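Local structure of isatin hydrolase (Ralstonia solanacearum, 5NMP) at residues 91-95 and 220-224. The protein hydrolyses isatin as a manganese-binding enzyme of the cyclase family and may have arylformamidase activity. Residues are numbered along the deposited sequence.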
loop_
_atom_site.group_PDB
_atom_site.type_symbol
_atom_site.label_atom_id
_atom_site.label_comp_id
_atom_site.label_asym_id
_atom_site.label_seq_id
_atom_site.Cartn_x
_atom_site.Cartn_y
_atom_site.Cartn_z
ATOM N N ARG A 91 -3.315 -10.440 20.796
ATOM C CA ARG A 91 -2.841 -9.199 21.404
ATOM C C ARG A 91 -1.368 -9.220 21.830
ATOM O O ARG A 91 -0.727 -8.170 21.893
ATOM C CB ARG A 91 -3.714 -8.853 22.615
ATOM C CG ARG A 91 -3.587 -9.833 23.770
ATOM C CD ARG A 91 -4.526 -9.479 24.913
ATOM N NE ARG A 91 -4.317 -8.115 25.385
ATOM C CZ ARG A 91 -5.010 -7.550 26.367
ATOM N NH1 ARG A 91 -5.958 -8.237 26.988
ATOM N NH2 ARG A 91 -4.754 -6.299 26.730
ATOM N N ASP A 92 -0.827 -10.401 22.115
ATOM C CA ASP A 92 0.487 -10.478 22.749
ATOM C C ASP A 92 1.618 -10.967 21.845
ATOM O O ASP A 92 2.747 -11.120 22.306
ATOM C CB ASP A 92 0.410 -11.365 23.992
ATOM C CG ASP A 92 -0.359 -10.707 25.122
ATOM O OD1 ASP A 92 -0.199 -9.480 25.304
ATOM O OD2 ASP A 92 -1.125 -11.408 25.820
ATOM N N TYR A 93 1.329 -11.206 20.571
ATOM C CA TYR A 93 2.382 -11.550 19.619
ATOM C C TYR A 93 3.289 -10.341 19.377
ATOM O O TYR A 93 2.811 -9.207 19.347
ATOM C CB TYR A 93 1.789 -12.038 18.296
ATOM C CG TYR A 93 1.234 -13.444 18.328
ATOM C CD1 TYR A 93 -0.135 -13.672 18.419
ATOM C CD2 TYR A 93 2.077 -14.545 18.246
ATOM C CE1 TYR A 93 -0.651 -14.960 18.437
ATOM C CE2 TYR A 93 1.572 -15.836 18.262
ATOM C CZ TYR A 93 0.207 -16.038 18.359
ATOM O OH TYR A 93 -0.297 -17.322 18.376
ATOM N N PRO A 94 4.600 -10.579 19.212
ATOM C CA PRO A 94 5.593 -9.509 19.038
ATOM C C PRO A 94 5.320 -8.585 17.844
ATOM O O PRO A 94 5.162 -7.378 18.034
ATOM C CB PRO A 94 6.902 -10.279 18.836
ATOM C CG PRO A 94 6.681 -11.571 19.522
ATOM C CD PRO A 94 5.237 -11.904 19.293
ATOM N N GLY A 95 5.278 -9.137 16.637
ATOM C CA GLY A 95 5.009 -8.337 15.455
ATOM C C GLY A 95 3.572 -8.512 15.010
ATOM O O GLY A 95 3.304 -9.144 13.991
ATOM N N HIS A 220 -6.196 -14.851 13.864
ATOM C CA HIS A 220 -5.410 -13.878 14.612
ATOM C C HIS A 220 -4.790 -14.539 15.839
ATOM O O HIS A 220 -3.704 -14.158 16.279
ATOM C CB HIS A 220 -6.272 -12.681 15.013
ATOM C CG HIS A 220 -6.842 -11.937 13.848
ATOM N ND1 HIS A 220 -6.183 -11.828 12.639
ATOM C CD2 HIS A 220 -8.014 -11.278 13.692
ATOM C CE1 HIS A 220 -6.920 -11.129 11.798
ATOM N NE2 HIS A 220 -8.039 -10.781 12.413
ATOM N N GLY A 221 -5.478 -15.546 16.373
ATOM C CA GLY A 221 -4.985 -16.298 17.512
ATOM C C GLY A 221 -3.789 -17.157 17.150
ATOM O O GLY A 221 -3.040 -17.597 18.024
ATOM N N ALA A 222 -3.612 -17.400 15.855
ATOM C CA ALA A 222 -2.478 -18.171 15.367
ATOM C C ALA A 222 -1.524 -17.271 14.595
ATOM O O ALA A 222 -0.769 -17.737 13.740
ATOM C CB ALA A 222 -2.949 -19.325 14.494
ATOM N N ASN A 223 -1.582 -15.976 14.896
ATOM C CA ASN A 223 -0.684 -14.986 14.307
ATOM C C ASN A 223 -0.810 -14.893 12.778
ATOM O O ASN A 223 0.180 -14.665 12.084
ATOM C CB ASN A 223 0.766 -15.295 14.708
ATOM C CG ASN A 223 1.661 -14.068 14.686
ATOM O OD1 ASN A 223 1.186 -12.936 14.592
ATOM N ND2 ASN A 223 2.967 -14.289 14.781
ATOM N N ARG A 224 -2.031 -15.066 12.269
ATOM C CA ARG A 224 -2.312 -14.948 10.833
ATOM C C ARG A 224 -3.045 -13.646 10.518
ATOM O O ARG A 224 -3.368 -12.873 11.421
ATOM C CB ARG A 224 -3.151 -16.126 10.331
ATOM C CG ARG A 224 -2.657 -17.497 10.728
ATOM C CD ARG A 224 -1.328 -17.810 10.086
ATOM N NE ARG A 224 -1.185 -19.238 9.814
ATOM C CZ ARG A 224 -0.772 -20.131 10.706
ATOM N NH1 ARG A 224 -0.462 -19.747 11.935
ATOM N NH2 ARG A 224 -0.670 -21.407 10.367
HETATM O O HOH W 1 5.241 -11.976 15.847
HETATM O O HOH W 2 2.245 -11.085 12.702
#
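Arg-91 opens the loop segment 91-95 and points away from 220-224; it packs instead on Tyr-59 of the second subunit. Tyr-93 makes most of the contact from this side. Its ring lies across the end of helix 214-221. At the ring edge, the Tyr-93 OH donates a hydrogen bond to the Gly-221 O at 2.8 Å. One face of the ring is covered by Asn-223, whose CB sits 3.7 Å from the ring centroid and 11° off the normal, a CH-pi contact. Asn-223 has positive phi and is the C-prime residue of the Schellman motif that ends the helix. The Asn-223 N hydrogen-bonds back to the His-220 O at 3.1 Å, and the Asn-223 CA-to-CB bond points toward segment 91-95. At Gly-95 the link is through water. Water 2 donates to the Gly-95 O at 2.6 Å and to the Asn-223 OD1 at 2.8 Å. Water 1 accepts from the Gly-95 N at 2.9 Å and only weakly from the Asn-223 ND2 at 3.4 Å. The contact thus covers a helix C-terminus at the surface. The buried His-220 side chain leads away from the loop and lies about 4 Å from that of the manganese ligand Asp-82. The loop 91-95 follows strand 80-82, while Ala-222 and Arg-224 pack on helix 179-187 as the chain enters strand 225-228, the neighbour of strand 80-82 in the sheet.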